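Local structure of FI20010p1 (Drosophila melanogaster, 7CFB) at residues E27-R30 / R31-Y34; V101-S104 / I105-I108; E183-N186 / S187-V190. The protein probably acts in assembly of the piRNA amplification complex and gene silencing, in part through its first extended Tudor domain. One frame throughout, in Å; residues are numbered along the deposited sequence.

How the interactions relate
Interaction 1 caps the start of helix 30-36, interaction 2 is the turn between strands 99-103 and 108-117, and interaction 3 is the turn between strands 176-184 and 189-194. Interactions 1 and 3 meet directly: Y34 OH lies 2.6 Å from S187 O, a probable hydrogen bond, although their centres are 18 Å apart. Interaction 2 stands apart. Its nearest atoms are about 13 Å from interaction 1 and about 22 Å from interaction 3, and it lies across the centre of the chain from interaction 3. The two turns belong to different sheets. The sulfate, probably from the crystallisation liquor, binds at interaction 1.

Interaction 1 of 3, residues E27-R30 / R31-Y34; sequences ETTR and RDIY. With SO4 (sulfate ion), chain C.
T29 and D32 meet where the extended chain of residues 27-29 turns into the first turn of helix 30-36. T29 is the N-cap. T29 O accepts from I33 N at 3.0 Å, the first regular bond of the helix. The next one, from Y34 N to R30 O, is weak. The T29 side chain completes the cap: OG1 accepts from D32 N at 3.2 Å, with an N-H...O angle of 159°. With chi1 at 62°, OG1 sits between the backbone N and the carbonyl carbon of T29, turned back over the open end of the helix.

T29 OG1 also donates to sulfate O4 at 2.8 Å. R31 N gives the sulfate a second bond, to O2 at 3.2 Å. A hydroxyl and a helix N-terminal N-H thus hold the anion, and the positive end of the helix dipole probably helps. R31 adds its CG, 3.3 Å from sulfate O1, while its chain, bent at chi2 and chi3, turns the guanidinium away from the sulfate, toward R158. On another side of the cap, T28 packs against the helix. T28 CB lies 3.7 Å from D32 CB. T28 OG1 touches I33 CB at 3.5 Å, the two side chains crossing at about a right angle.

R30 stretches its chain away and forms a salt bridge with D124. The loop before the helix runs beside strand 108-117, where T28 makes backbone bonds to N115 and E27 OE1 accepts from S117 N. I33 is buried and rests on T113 and N115 of that strand. R31 and Y34 lean on Y65 of strand 64-67, and Y34 OH bonds to S187 O and R158 N. The capped turn therefore touches strands from both sheets.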
ATOM      1  N   GLU A  27     -15.507 -10.811   4.693  1.00 41.58           N
ATOM      2  CA  GLU A  27     -14.310 -11.193   3.920  1.00 37.93           C
ATOM      3  C   GLU A  27     -14.541 -10.838   2.458  1.00 36.32           C
ATOM      4  O   GLU A  27     -15.641 -10.994   1.999  1.00 34.33           O
ATOM      5  CB  GLU A  27     -14.049 -12.678   4.071  1.00 38.28           C
ATOM      6  CG  GLU A  27     -13.668 -13.077   5.471  1.00 36.37           C
ATOM      7  CD  GLU A  27     -13.341 -14.546   5.555  1.00 44.03           C
ATOM      8  OE1 GLU A  27     -12.369 -14.972   4.944  1.00 39.21           O
ATOM      9  OE2 GLU A  27     -14.082 -15.233   6.203  1.00 43.76           O
ATOM     10  N   THR A  28     -13.502 -10.413   1.760  1.00 33.70           N
ATOM     11  CA  THR A  28     -13.628 -10.007   0.343  1.00 26.45           C
ATOM     12  C   THR A  28     -12.452 -10.523  -0.471  1.00 30.59           C
ATOM     13  O   THR A  28     -11.529 -10.978   0.105  1.00 26.97           O
ATOM     14  CB  THR A  28     -13.692  -8.483   0.203  1.00 38.44           C
ATOM     15  OG1 THR A  28     -12.511  -7.944   0.775  1.00 41.36           O
ATOM     16  CG2 THR A  28     -14.878  -7.848   0.888  1.00 37.12           C
ATOM     17  N   THR A  29     -12.556 -10.445  -1.790  1.00 22.42           N
ATOM     18  CA  THR A  29     -11.472 -10.778  -2.739  1.00 29.39           C
ATOM     19  C   THR A  29     -10.509  -9.592  -2.878  1.00 26.72           C
ATOM     20  O   THR A  29     -10.813  -8.538  -2.384  1.00 28.81           O
ATOM     21  CB  THR A  29     -12.023 -11.102  -4.130  1.00 32.14           C
ATOM     22  OG1 THR A  29     -12.683  -9.959  -4.653  1.00 29.42           O
ATOM     23  CG2 THR A  29     -12.957 -12.285  -4.150  1.00 31.91           C
ATOM     24  N   ARG A  30      -9.398  -9.813  -3.556  1.00 25.73           N
ATOM     25  CA  ARG A  30      -8.393  -8.762  -3.765  1.00 31.37           C
ATOM     26  C   ARG A  30      -9.014  -7.609  -4.558  1.00 35.00           C
ATOM     27  O   ARG A  30      -8.778  -6.493  -4.190  1.00 33.14           O
ATOM     28  CB  ARG A  30      -7.153  -9.402  -4.363  1.00 27.87           C
ATOM     29  CG  ARG A  30      -6.511 -10.404  -3.425  1.00 28.54           C
ATOM     30  CD  ARG A  30      -5.198 -10.895  -3.930  1.00 27.72           C
ATOM     31  NE  ARG A  30      -4.468 -11.631  -2.932  1.00 26.30           N
ATOM     32  CZ  ARG A  30      -3.289 -12.159  -3.145  1.00 30.23           C
ATOM     33  NH1 ARG A  30      -2.738 -12.067  -4.332  1.00 31.43           N
ATOM     34  NH2 ARG A  30      -2.673 -12.807  -2.192  1.00 28.54           N
ATOM     35  N   ARG A  31      -9.809  -7.902  -5.579  1.00 30.79           N
ATOM     36  CA  ARG A  31     -10.471  -6.832  -6.358  1.00 28.38           C
ATOM     37  C   ARG A  31     -11.472  -6.088  -5.477  1.00 33.32           C
ATOM     38  O   ARG A  31     -11.462  -4.892  -5.513  1.00 34.49           O
ATOM     39  CB  ARG A  31     -11.142  -7.390  -7.613  1.00 40.10           C
ATOM     40  CG  ARG A  31     -10.187  -7.841  -8.707  1.00 54.47           C
ATOM     41  CD  ARG A  31      -9.002  -6.944  -9.050  1.00 66.21           C
ATOM     42  NE  ARG A  31      -9.354  -5.561  -9.336  1.00 75.50           N
ATOM     43  CZ  ARG A  31      -8.838  -4.479  -8.756  1.00 70.80           C
ATOM     44  NH1 ARG A  31      -9.287  -3.296  -9.109  1.00 55.53           N
ATOM     45  NH2 ARG A  31      -7.884  -4.569  -7.844  1.00 57.52           N
ATOM     46  N   ASP A  32     -12.256  -6.805  -4.684  1.00 27.42           N
ATOM     47  CA  ASP A  32     -13.290  -6.171  -3.845  1.00 25.96           C
ATOM     48  C   ASP A  32     -12.672  -5.269  -2.782  1.00 32.11           C
ATOM     49  O   ASP A  32     -13.122  -4.179  -2.698  1.00 28.57           O
ATOM     50  CB  ASP A  32     -14.228  -7.191  -3.209  1.00 38.60           C
ATOM     51  CG  ASP A  32     -15.180  -7.866  -4.178  1.00 55.00           C
ATOM     52  OD1 ASP A  32     -15.300  -7.389  -5.286  1.00 56.11           O
ATOM     53  OD2 ASP A  32     -15.757  -8.875  -3.809  1.00 58.79           O
ATOM     54  N   ILE A  33     -11.611  -5.696  -2.098  1.00 26.99           N
ATOM     55  CA  ILE A  33     -11.012  -4.889  -0.992  1.00 27.20           C
ATOM     56  C   ILE A  33     -10.507  -3.560  -1.547  1.00 24.34           C
ATOM     57  O   ILE A  33     -10.742  -2.574  -0.934  1.00 26.11           O
ATOM     58  CB  ILE A  33      -9.964  -5.660  -0.168  1.00 28.21           C
ATOM     59  CG1 ILE A  33      -9.502  -4.878   1.062  1.00 31.29           C
ATOM     60  CG2 ILE A  33      -8.784  -6.073  -1.006  1.00 26.32           C
ATOM     61  CD1 ILE A  33     -10.586  -4.483   1.977  1.00 24.91           C
ATOM     62  N   TYR A  34      -9.924  -3.574  -2.731  1.00 22.55           N
ATOM     63  CA  TYR A  34      -9.469  -2.341  -3.402  1.00 32.48           C
ATOM     64  C   TYR A  34     -10.656  -1.408  -3.624  1.00 36.32           C
ATOM     65  O   TYR A  34     -10.498  -0.246  -3.413  1.00 33.18           O
ATOM     66  CB  TYR A  34      -8.891  -2.671  -4.769  1.00 28.46           C
ATOM     67  CG  TYR A  34      -8.526  -1.442  -5.539  1.00 31.71           C
ATOM     68  CD1 TYR A  34      -7.382  -0.752  -5.227  1.00 27.27           C
ATOM     69  CD2 TYR A  34      -9.351  -0.931  -6.510  1.00 27.54           C
ATOM     70  CE1 TYR A  34      -7.028   0.398  -5.888  1.00 31.28           C
ATOM     71  CE2 TYR A  34      -9.001   0.203  -7.198  1.00 28.66           C
ATOM     72  CZ  TYR A  34      -7.834   0.870  -6.897  1.00 36.84           C
ATOM     73  OH  TYR A  34      -7.494   2.000  -7.554  1.00 29.78           O
TER
HETATM   74  S   SO4 C 601     -11.234 -11.339  -7.795  1.00 40.29           S
HETATM   75  O1  SO4 C 601     -11.137 -10.914  -9.189  1.00 40.04           O
HETATM   76  O2  SO4 C 601     -10.146 -10.744  -7.020  1.00 36.94           O
HETATM   77  O3  SO4 C 601     -11.137 -12.794  -7.732  1.00 35.71           O
HETATM   78  O4  SO4 C 601     -12.520 -10.912  -7.247  1.00 34.82           O

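Interaction 2 of 3, residues V101-S104 / I105-I108; sequences VLDS and INNI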
ATOM      1  N   VAL A 101       0.984  -2.275  10.352  1.00 25.59           N
ATOM      2  CA  VAL A 101       1.848  -3.456  10.537  1.00 25.38           C
ATOM      3  C   VAL A 101       3.301  -2.997  10.493  1.00 25.48           C
ATOM      4  O   VAL A 101       3.628  -2.132   9.744  1.00 23.55           O
ATOM      5  CB  VAL A 101       1.527  -4.582   9.546  1.00 29.31           C
ATOM      6  CG1 VAL A 101       1.675  -4.158   8.105  1.00 24.00           C
ATOM      7  CG2 VAL A 101       2.308  -5.841   9.836  1.00 22.31           C
ATOM      8  N   LEU A 102       4.117  -3.601  11.326  1.00 27.93           N
ATOM      9  CA  LEU A 102       5.538  -3.237  11.387  1.00 31.06           C
ATOM     10  C   LEU A 102       6.365  -4.189  10.541  1.00 21.94           C
ATOM     11  O   LEU A 102       6.186  -5.360  10.651  1.00 32.65           O
ATOM     12  CB  LEU A 102       5.998  -3.282  12.847  1.00 32.47           C
ATOM     13  CG  LEU A 102       7.510  -3.256  13.030  1.00 32.27           C
ATOM     14  CD1 LEU A 102       8.073  -1.886  12.761  1.00 26.49           C
ATOM     15  CD2 LEU A 102       7.896  -3.735  14.406  1.00 37.43           C
ATOM     16  N   ASP A 103       7.155  -3.634   9.649  1.00 30.61           N
ATOM     17  CA  ASP A 103       8.191  -4.414   8.948  1.00 30.87           C
ATOM     18  C   ASP A 103       9.389  -4.253   9.890  1.00 33.82           C
ATOM     19  O   ASP A 103       9.967  -3.205   9.877  1.00 30.32           O
ATOM     20  CB  ASP A 103       8.455  -3.872   7.549  1.00 30.33           C
ATOM     21  CG  ASP A 103       9.651  -4.522   6.895  1.00 42.28           C
ATOM     22  OD1 ASP A 103      10.330  -5.254   7.569  1.00 38.19           O
ATOM     23  OD2 ASP A 103       9.868  -4.295   5.731  1.00 38.49           O
ATOM     24  N   SER A 104       9.625  -5.230  10.762  1.00 32.59           N
ATOM     25  CA  SER A 104      10.699  -5.126  11.784  1.00 40.49           C
ATOM     26  C   SER A 104      12.102  -5.119  11.190  1.00 36.58           C
ATOM     27  O   SER A 104      12.894  -4.341  11.651  1.00 46.67           O
ATOM     28  CB  SER A 104      10.528  -6.046  12.943  1.00 35.20           C
ATOM     29  OG  SER A 104      10.702  -7.382  12.575  1.00 49.28           O
ATOM     30  N   ILE A 105      12.343  -5.904  10.161  1.00 37.66           N
ATOM     31  CA  ILE A 105      13.697  -5.924   9.550  1.00 48.47           C
ATOM     32  C   ILE A 105      14.053  -4.551   8.982  1.00 45.70           C
ATOM     33  O   ILE A 105      15.106  -4.050   9.320  1.00 44.27           O
ATOM     34  CB  ILE A 105      13.768  -6.993   8.444  1.00 43.55           C
ATOM     35  CG1 ILE A 105      13.199  -8.330   8.901  1.00 51.87           C
ATOM     36  CG2 ILE A 105      15.188  -7.158   7.971  1.00 44.64           C
ATOM     37  CD1 ILE A 105      13.992  -8.996   9.971  1.00 43.17           C
ATOM     38  N   ASN A 106      13.146  -3.941   8.237  1.00 39.72           N
ATOM     39  CA  ASN A 106      13.448  -2.664   7.552  1.00 42.45           C
ATOM     40  C   ASN A 106      12.950  -1.447   8.325  1.00 35.04           C
ATOM     41  O   ASN A 106      12.989  -0.388   7.804  1.00 34.54           O
ATOM     42  CB  ASN A 106      13.069  -2.758   6.090  1.00 42.31           C
ATOM     43  CG  ASN A 106      13.759  -3.944   5.477  1.00 44.44           C
ATOM     44  OD1 ASN A 106      13.112  -4.897   5.103  1.00 48.90           O
ATOM     45  ND2 ASN A 106      15.070  -3.909   5.423  1.00 35.49           N
ATOM     46  N   ASN A 107      12.438  -1.671   9.511  1.00 37.62           N
ATOM     47  CA  ASN A 107      12.014  -0.585  10.424  1.00 43.26           C
ATOM     48  C   ASN A 107      11.004   0.408   9.825  1.00 44.06           C
ATOM     49  O   ASN A 107      11.202   1.595   9.998  1.00 44.19           O
ATOM     50  CB  ASN A 107      13.224   0.093  11.061  1.00 39.50           C
ATOM     51  CG  ASN A 107      12.931   0.581  12.458  1.00 51.45           C
ATOM     52  OD1 ASN A 107      12.086   0.032  13.154  1.00 45.22           O
ATOM     53  ND2 ASN A 107      13.596   1.647  12.845  1.00 56.23           N
ATOM     54  N   ILE A 108       9.966  -0.056   9.140  1.00 39.78           N
ATOM     55  CA  ILE A 108       8.911   0.881   8.663  1.00 33.13           C
ATOM     56  C   ILE A 108       7.552   0.342   9.086  1.00 30.08           C
ATOM     57  O   ILE A 108       7.451  -0.818   9.354  1.00 33.14           O
ATOM     58  CB  ILE A 108       8.969   1.163   7.158  1.00 27.54           C
ATOM     59  CG1 ILE A 108       8.438   0.003   6.326  1.00 33.93           C
ATOM     60  CG2 ILE A 108      10.340   1.611   6.720  1.00 45.66           C
ATOM     61  CD1 ILE A 108       7.931   0.431   4.994  1.00 35.55           C
TER
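D103 and N106 face each other across the turn that links strands 99-103 and 108-117. Their side chains approach at a slant, with carboxylate and amide planes 87° apart. The D103 carboxylate is reached by the chain itself: N106 N donates to D103 OD1 at 3.2 Å and almost straight, 171° at the hydrogen. This N-H arrives from well above the carboxylate plane. CG of D103 is opposite its own backbone N and lies beside its carbonyl carbon, which carries the carboxylate forward over the turn. The CB of N106 then lies 3.6 Å from D103 OD2.

Behind this pair the strands close. D103 and I108 form an antiparallel hydrogen-bonded pair, with D103 N to I108 O at 2.8 Å and I108 N to D103 O at 3.2 Å. N107 and I108 both face D103, a G1 beta bulge. N107 has positive phi. N107 N makes a weak bond to S104 O. I108 CG1 lies 4.1 Å from D103 CB, and L102 CD1 touches I108 O at 3.6 Å.

D103 is buried, and its two oxygens have different partners: OD1 takes the backbone N-H of N106, and OD2 bonds to S227 OG of helix 215-228. The carboxylate therefore ties the turn to that helix, and these bonds probably offset the cost of burying its charge.

Interaction 3 of 3, residues E183-N186 / S187-V190; sequences ENNN and STLV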
ATOM      1  N   GLU A 183      -7.437   7.797 -19.037  1.00 28.80           N
ATOM      2  CA  GLU A 183      -8.787   7.655 -18.481  1.00 27.54           C
ATOM      3  C   GLU A 183      -8.731   7.558 -16.969  1.00 30.57           C
ATOM      4  O   GLU A 183      -7.835   6.965 -16.438  1.00 28.96           O
ATOM      5  CB  GLU A 183      -9.474   6.372 -18.937  1.00 29.81           C
ATOM      6  CG  GLU A 183      -9.538   6.203 -20.426  1.00 45.48           C
ATOM      7  CD  GLU A 183      -9.991   4.837 -20.889  1.00 54.41           C
ATOM      8  OE1 GLU A 183     -10.868   4.255 -20.250  1.00 53.28           O
ATOM      9  OE2 GLU A 183      -9.463   4.379 -21.876  1.00 53.74           O
ATOM     10  N   ASN A 184      -9.723   8.147 -16.346  1.00 31.30           N
ATOM     11  CA  ASN A 184      -9.923   8.059 -14.897  1.00 27.31           C
ATOM     12  C   ASN A 184     -11.381   7.697 -14.723  1.00 31.36           C
ATOM     13  O   ASN A 184     -12.197   8.565 -14.733  1.00 33.84           O
ATOM     14  CB  ASN A 184      -9.476   9.317 -14.165  1.00 27.64           C
ATOM     15  CG  ASN A 184      -9.628   9.209 -12.669  1.00 28.98           C
ATOM     16  OD1 ASN A 184     -10.400   8.411 -12.191  1.00 27.93           O
ATOM     17  ND2 ASN A 184      -8.887  10.008 -11.936  1.00 22.66           N
ATOM     18  N   ASN A 185     -11.692   6.408 -14.529  1.00 31.67           N
ATOM     19  CA  ASN A 185     -13.108   5.950 -14.392  1.00 41.89           C
ATOM     20  C   ASN A 185     -13.601   6.089 -12.942  1.00 44.84           C
ATOM     21  O   ASN A 185     -14.793   5.821 -12.690  1.00 51.83           O
ATOM     22  CB  ASN A 185     -13.290   4.518 -14.903  1.00 58.15           C
ATOM     23  CG  ASN A 185     -12.920   3.472 -13.874  1.00 53.25           C
ATOM     24  OD1 ASN A 185     -11.764   3.065 -13.783  1.00 49.63           O
ATOM     25  ND2 ASN A 185     -13.894   3.030 -13.095  1.00 55.11           N
ATOM     26  N   ASN A 186     -12.703   6.494 -12.043  1.00 46.57           N
ATOM     27  CA  ASN A 186     -12.929   6.696 -10.597  1.00 34.12           C
ATOM     28  C   ASN A 186     -12.638   5.451  -9.763  1.00 53.32           C
ATOM     29  O   ASN A 186     -13.000   5.449  -8.600  1.00 60.88           O
ATOM     30  CB  ASN A 186     -14.176   7.502 -10.263  1.00 42.39           C
ATOM     31  CG  ASN A 186     -14.212   8.802 -11.020  1.00 47.20           C
ATOM     32  OD1 ASN A 186     -13.350   9.662 -10.843  1.00 44.80           O
ATOM     33  ND2 ASN A 186     -15.179   8.908 -11.901  1.00 34.64           N
ATOM     34  N   SER A 187     -12.148   4.376 -10.343  1.00 43.35           N
ATOM     35  CA  SER A 187     -11.632   3.350  -9.422  1.00 38.69           C
ATOM     36  C   SER A 187     -10.219   3.037  -9.895  1.00 35.93           C
ATOM     37  O   SER A 187      -9.357   2.843  -9.086  1.00 33.02           O
ATOM     38  CB  SER A 187     -12.522   2.171  -9.392  1.00 53.02           C
ATOM     39  OG  SER A 187     -12.767   1.717 -10.707  1.00 42.75           O
ATOM     40  N   THR A 188     -10.017   3.115 -11.199  1.00 33.18           N
ATOM     41  CA  THR A 188      -8.726   2.755 -11.820  1.00 30.33           C
ATOM     42  C   THR A 188      -8.334   3.775 -12.875  1.00 30.12           C
ATOM     43  O   THR A 188      -9.152   4.553 -13.281  1.00 30.20           O
ATOM     44  CB  THR A 188      -8.733   1.361 -12.463  1.00 38.64           C
ATOM     45  OG1 THR A 188      -9.432   1.395 -13.696  1.00 34.42           O
ATOM     46  CG2 THR A 188      -9.332   0.279 -11.600  1.00 32.90           C
ATOM     47  N   LEU A 189      -7.095   3.708 -13.310  1.00 28.34           N
ATOM     48  CA  LEU A 189      -6.585   4.677 -14.280  1.00 28.57           C
ATOM     49  C   LEU A 189      -6.018   3.969 -15.498  1.00 35.52           C
ATOM     50  O   LEU A 189      -5.547   2.862 -15.398  1.00 31.55           O
ATOM     51  CB  LEU A 189      -5.428   5.454 -13.652  1.00 26.10           C
ATOM     52  CG  LEU A 189      -5.659   6.222 -12.363  1.00 27.06           C
ATOM     53  CD1 LEU A 189      -4.372   6.880 -11.921  1.00 20.65           C
ATOM     54  CD2 LEU A 189      -6.744   7.258 -12.538  1.00 23.78           C
ATOM     55  N   VAL A 190      -6.106   4.646 -16.620  1.00 30.09           N
ATOM     56  CA  VAL A 190      -5.366   4.220 -17.819  1.00 29.98           C
ATOM     57  C   VAL A 190      -4.395   5.367 -18.032  1.00 28.07           C
ATOM     58  O   VAL A 190      -4.841   6.449 -18.285  1.00 29.71           O
ATOM     59  CB  VAL A 190      -6.283   3.972 -19.020  1.00 29.59           C
ATOM     60  CG1 VAL A 190      -5.477   3.780 -20.277  1.00 33.31           C
ATOM     61  CG2 VAL A 190      -7.208   2.801 -18.784  1.00 30.97           C
TER
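E183 and V190 pair across the hairpin between strands 176-184 and 189-194 as an antiparallel hydrogen-bonded pair. E183 N meets V190 O at 3.0 Å. V190 N returns a bond to E183 O at 2.9 Å, and L189 CA adds a CA-H...O contact to the same oxygen. The next pair, N184 with L189, is non-hydrogen-bonded.

The tight side is the face of N184 and L189. These side chains lie side by side, and L189 CD2 sits 3.5 Å from N184 CG, a methyl group against the amide. L189 is buried. N184 OD1 accepts from N186 N, forming an Asx turn, while its ND2 bonds to F44 O and M41 O.

The other face is more open. E183 is exposed, and its CB lies 4.0 Å from V190 CB in a looser contact. At the exposed tip, N185 organises the loop. With N185 CG between its backbone N and carbonyl carbon (chi1 83°), the amide folds over the turn toward S187 and T188. N185 OD1 takes two bonds: from T188 OG1 at 2.9 Å, nearly along the C=O direction, and from T188 N at 3.1 Å, above the carbonyl plane. N185 ND2 donates to S187 OG at 2.9 Å. Both ends of the amide are thus engaged, which fixes its rotation.

L189 pairs through its backbone with R158 and D160 of strand 157-161, and its side chain packs on I157 and C159. M41 and F44 lie against L189 from the loop after helix 30-36.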